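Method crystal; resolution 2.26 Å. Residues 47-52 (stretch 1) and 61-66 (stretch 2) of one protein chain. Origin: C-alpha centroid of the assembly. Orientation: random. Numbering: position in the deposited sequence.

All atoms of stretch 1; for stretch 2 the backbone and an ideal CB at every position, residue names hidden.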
ATOM      1  N   HIS A  47      12.690  23.052  17.269  1.00 57.28           N
ATOM      2  CA  HIS A  47      12.679  23.121  15.778  1.00 57.03           C
ATOM      3  C   HIS A  47      11.290  23.429  15.234  1.00 54.23           C
ATOM      4  O   HIS A  47      11.156  24.067  14.191  1.00 55.02           O
ATOM      5  CB  HIS A  47      13.181  21.803  15.178  1.00 61.23           C
ATOM      6  CG  HIS A  47      14.654  21.589  15.338  1.00 64.53           C
ATOM      7  ND1 HIS A  47      15.592  22.477  14.853  1.00 65.38           N
ATOM      8  CD2 HIS A  47      15.352  20.588  15.926  1.00 65.85           C
ATOM      9  CE1 HIS A  47      16.803  22.033  15.136  1.00 66.60           C
ATOM     10  NE2 HIS A  47      16.685  20.888  15.787  1.00 67.69           N
ATOM     11  N   PHE A  48      10.258  22.976  15.937  1.00 51.02           N
ATOM     12  CA  PHE A  48       8.885  23.225  15.504  1.00 47.70           C
ATOM     13  C   PHE A  48       8.337  24.486  16.145  1.00 45.64           C
ATOM     14  O   PHE A  48       8.502  24.701  17.346  1.00 45.19           O
ATOM     15  CB  PHE A  48       7.962  22.064  15.885  1.00 46.81           C
ATOM     16  CG  PHE A  48       8.387  20.740  15.335  1.00 46.04           C
ATOM     17  CD1 PHE A  48       9.459  20.053  15.893  1.00 44.33           C
ATOM     18  CD2 PHE A  48       7.723  20.185  14.246  1.00 44.66           C
ATOM     19  CE1 PHE A  48       9.864  18.835  15.375  1.00 44.76           C
ATOM     20  CE2 PHE A  48       8.122  18.965  13.721  1.00 44.42           C
ATOM     21  CZ  PHE A  48       9.194  18.288  14.285  1.00 44.67           C
ATOM     22  N   ILE A  49       7.683  25.317  15.343  1.00 42.41           N
ATOM     23  CA  ILE A  49       7.092  26.533  15.866  1.00 41.09           C
ATOM     24  C   ILE A  49       5.622  26.225  16.125  1.00 38.95           C
ATOM     25  O   ILE A  49       4.957  25.592  15.303  1.00 38.84           O
ATOM     26  CB  ILE A  49       7.241  27.714  14.866  1.00 43.06           C
ATOM     27  CG1 ILE A  49       6.268  27.569  13.688  1.00 45.58           C
ATOM     28  CG2 ILE A  49       8.677  27.757  14.343  1.00 42.91           C
ATOM     29  CD1 ILE A  49       4.866  28.143  13.935  1.00 45.99           C
ATOM     30  N   SER A  50       5.125  26.648  17.280  1.00 35.95           N
ATOM     31  CA  SER A  50       3.737  26.407  17.643  1.00 35.13           C
ATOM     32  C   SER A  50       2.961  27.696  17.492  1.00 35.31           C
ATOM     33  O   SER A  50       3.486  28.771  17.765  1.00 35.76           O
ATOM     34  CB  SER A  50       3.637  25.930  19.091  1.00 33.46           C
ATOM     35  OG  SER A  50       4.395  24.756  19.309  1.00 31.94           O
ATOM     36  N   ARG A  51       1.717  27.591  17.044  1.00 35.64           N
ATOM     37  CA  ARG A  51       0.878  28.767  16.876  1.00 36.40           C
ATOM     38  C   ARG A  51      -0.572  28.346  16.759  1.00 36.22           C
ATOM     39  O   ARG A  51      -0.879  27.271  16.248  1.00 35.17           O
ATOM     40  CB  ARG A  51       1.292  29.565  15.631  1.00 38.96           C
ATOM     41  CG  ARG A  51       0.797  29.022  14.284  1.00 44.15           C
ATOM     42  CD  ARG A  51       1.483  29.751  13.124  1.00 46.58           C
ATOM     43  NE  ARG A  51       0.981  29.375  11.802  1.00 50.30           N
ATOM     44  CZ  ARG A  51      -0.130  29.862  11.250  1.00 52.95           C
ATOM     45  NH1 ARG A  51      -0.869  30.753  11.908  1.00 53.36           N
ATOM     46  NH2 ARG A  51      -0.494  29.475  10.032  1.00 52.48           N
ATOM     47  N   ARG A  52      -1.465  29.188  17.258  1.00 36.15           N
ATOM     48  CA  ARG A  52      -2.879  28.890  17.185  1.00 37.05           C
ATOM     49  C   ARG A  52      -3.387  29.503  15.889  1.00 37.57           C
ATOM     50  O   ARG A  52      -3.191  30.692  15.626  1.00 38.87           O
ATOM     51  CB  ARG A  52      -3.615  29.468  18.395  1.00 36.37           C
ATOM     52  CG  ARG A  52      -3.115  28.941  19.735  1.00 34.78           C
ATOM     53  CD  ARG A  52      -4.060  29.331  20.852  1.00 34.46           C
ATOM     54  NE  ARG A  52      -5.260  28.510  20.820  1.00 38.20           N
ATOM     55  CZ  ARG A  52      -6.502  28.965  20.952  1.00 37.69           C
ATOM     56  NH1 ARG A  52      -6.738  30.254  21.126  1.00 36.55           N
ATOM     57  NH2 ARG A  52      -7.513  28.115  20.907  1.00 38.38           N
ATOM     58  N   UNK A  61      -4.405  24.754  17.639  1.00 25.67           N
ATOM     59  CA  UNK A  61      -2.973  24.908  17.875  1.00 25.27           C
ATOM     60  C   UNK A  61      -2.249  23.907  16.970  1.00 26.85           C
ATOM     61  O   UNK A  61      -2.696  22.768  16.823  1.00 26.85           O
ATOM     62  CB  UNK A  61      -2.620  24.690  19.348  1.00 25.27           C
ATOM     63  N   UNK A  62      -1.147  24.328  16.358  1.00 28.21           N
ATOM     64  CA  UNK A  62      -0.398  23.440  15.476  1.00 30.07           C
ATOM     65  C   UNK A  62       1.106  23.595  15.676  1.00 31.10           C
ATOM     66  O   UNK A  62       1.562  24.581  16.254  1.00 32.52           O
ATOM     67  CB  UNK A  62      -0.763  23.713  14.016  1.00 30.07           C
ATOM     68  N   UNK A  63       1.858  22.599  15.213  1.00 31.27           N
ATOM     69  CA  UNK A  63       3.318  22.578  15.303  1.00 32.34           C
ATOM     70  C   UNK A  63       3.820  22.407  13.874  1.00 33.03           C
ATOM     71  O   UNK A  63       3.519  21.401  13.231  1.00 33.58           O
ATOM     72  CB  UNK A  63       3.826  21.467  16.224  1.00 32.34           C
ATOM     73  N   UNK A  64       4.584  23.376  13.382  1.00 33.17           N
ATOM     74  CA  UNK A  64       5.070  23.318  12.011  1.00 36.38           C
ATOM     75  C   UNK A  64       6.575  23.208  11.869  1.00 35.87           C
ATOM     76  O   UNK A  64       7.329  23.645  12.735  1.00 36.05           O
ATOM     77  CB  UNK A  64       4.595  24.561  11.256  1.00 36.38           C
ATOM     78  N   UNK A  65       6.993  22.654  10.735  1.00 35.12           N
ATOM     79  CA  UNK A  65       8.402  22.499  10.410  1.00 33.86           C
ATOM     80  C   UNK A  65       8.585  21.972   8.991  1.00 33.74           C
ATOM     81  O   UNK A  65       7.754  21.223   8.482  1.00 33.04           O
ATOM     82  CB  UNK A  65       9.078  21.562  11.413  1.00 33.86           C
ATOM     83  N   UNK A  66       9.675  22.383   8.353  1.00 34.21           N
ATOM     84  CA  UNK A  66       9.966  21.937   7.004  1.00 34.21           C
ATOM     85  C   UNK A  66       9.302  22.725   5.889  1.00 34.76           C
ATOM     86  O   UNK A  66       8.660  23.751   6.113  1.00 34.86           O
ATOM     87  CB  UNK A  66       9.559  20.468   6.872  1.00 34.21           C
TER

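The two stretches run antiparallel as neighbouring strands.

Position 61 lies opposite Arg 52 in a non-hydrogen-bonded pair, the two CA atoms 4.0 Å apart. Its CB leaves on the face that carries the side chains of Ser 50 and Arg 52, and the ideal CB is 4.3 Å from Arg 52 CG. A polar or small aliphatic group would suit a place beside the aliphatic part of an arginine, with the hydroxyl of Ser 50 farther along the same face. The residue is Asn 61. Its chi1 is t, and the amide swings nearer to stretch 1, with OD1 3.9 Å from Arg 52 CG. A water joins the strands here: Asn 61 ND2 donates to its oxygen at 2.9 Å, while Ser 50 OG is hydrogen-bonded to the same water oxygen at 3.1 Å.

Position 62 pairs with Arg 51, and its CB turns to the other face, with Ile 49 and Arg 51. The backbone is tied at both ends, Arg 51 N donating to the carbonyl O of 62 at 3.1 Å and the N of 62 to Arg 51 O at 3.0 Å. The nearby methylenes of Arg 51 would accept many aliphatic groups, and an extended backbone favours a beta-branched one. Val 62 fits, its CG2 4.1 Å from Arg 51 CG.

Position 63 returns to the first face, opposite Ser 50. Its ideal CB is 4.2 Å from Phe 48 CB and 4.5 Å from Ser 50 OG, so stretch 1 offers a hydroxyl beside a hydrocarbon surface. Threonine, glutamine or a long basic chain could serve. Arg 63 runs out with chi1 m and the next two angles t; its CG comes within 3.9 Å of Ser 50 OG, which lies over one face of the guanidinium.

At position 64 the backbone again pairs fully, its N donating to Ile 49 O at 3.0 Å and its O accepting from Ile 49 N at 3.1 Å. The CB points to the face of Ile 49 and Arg 51, where the arginine's positive charge invites an acid long enough to reach it. Glu 64 supplies it: Arg 51 NE donates to Glu 64 OE2 at 2.6 Å in a salt bridge, with OE2 at the edge of the guanidinium, near its plane.

Position 65 directs its CB toward stretch 1, with the ideal CB only 3.4 Å from Phe 48 CD2. A flexible chain able to lie along the ring is suitable, be it methionine, arginine or lysine. Lys 65 extends its methylenes past Phe 48, CD sitting over the face 3.8 Å from the ring centroid in a CH-pi contact. Beyond it, NZ reaches 3.6 Å from His 47 CB.

Position 66 meets nothing in stretch 1. Its phi of 85° and psi of -174° would jam a CB against the preceding carbonyl O, which calls for Gly 66.

Stretch 2 61-66: NVREKG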
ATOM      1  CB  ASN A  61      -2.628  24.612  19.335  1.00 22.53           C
ATOM      2  CG  ASN A  61      -1.153  24.808  19.632  1.00 22.85           C
ATOM      3  OD1 ASN A  61      -0.621  25.896  19.438  1.00 20.99           O
ATOM      4  ND2 ASN A  61      -0.484  23.752  20.101  1.00 19.44           N
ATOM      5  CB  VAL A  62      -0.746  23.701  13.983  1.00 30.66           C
ATOM      6  CG1 VAL A  62      -2.247  23.570  13.767  1.00 28.63           C
ATOM      7  CG2 VAL A  62      -0.277  25.083  13.563  1.00 30.09           C
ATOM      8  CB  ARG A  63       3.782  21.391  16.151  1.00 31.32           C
ATOM      9  CG  ARG A  63       3.267  21.401  17.574  1.00 32.02           C
ATOM     10  CD  ARG A  63       3.587  20.099  18.296  1.00 28.73           C
ATOM     11  NE  ARG A  63       3.155  20.126  19.693  1.00 29.76           N
ATOM     12  CZ  ARG A  63       3.923  20.506  20.714  1.00 32.01           C
ATOM     13  NH1 ARG A  63       5.177  20.894  20.499  1.00 27.58           N
ATOM     14  NH2 ARG A  63       3.435  20.498  21.954  1.00 31.63           N
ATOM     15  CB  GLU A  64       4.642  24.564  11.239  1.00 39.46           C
ATOM     16  CG  GLU A  64       3.185  24.952  11.361  1.00 46.69           C
ATOM     17  CD  GLU A  64       2.905  26.291  10.683  1.00 50.85           C
ATOM     18  OE1 GLU A  64       3.185  26.407   9.466  1.00 52.22           O
ATOM     19  OE2 GLU A  64       2.415  27.224  11.366  1.00 52.24           O
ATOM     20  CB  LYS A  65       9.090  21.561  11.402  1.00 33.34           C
ATOM     21  CG  LYS A  65      10.576  21.395  11.132  1.00 35.67           C
ATOM     22  CD  LYS A  65      11.265  20.566  12.195  1.00 35.61           C
ATOM     23  CE  LYS A  65      12.731  20.404  11.852  1.00 36.67           C
ATOM     24  NZ  LYS A  65      13.338  21.730  11.573  1.00 38.73           N
TER
HETATM   25  O   HOH W   1       2.167  23.995  21.257  1.00 37.71           O
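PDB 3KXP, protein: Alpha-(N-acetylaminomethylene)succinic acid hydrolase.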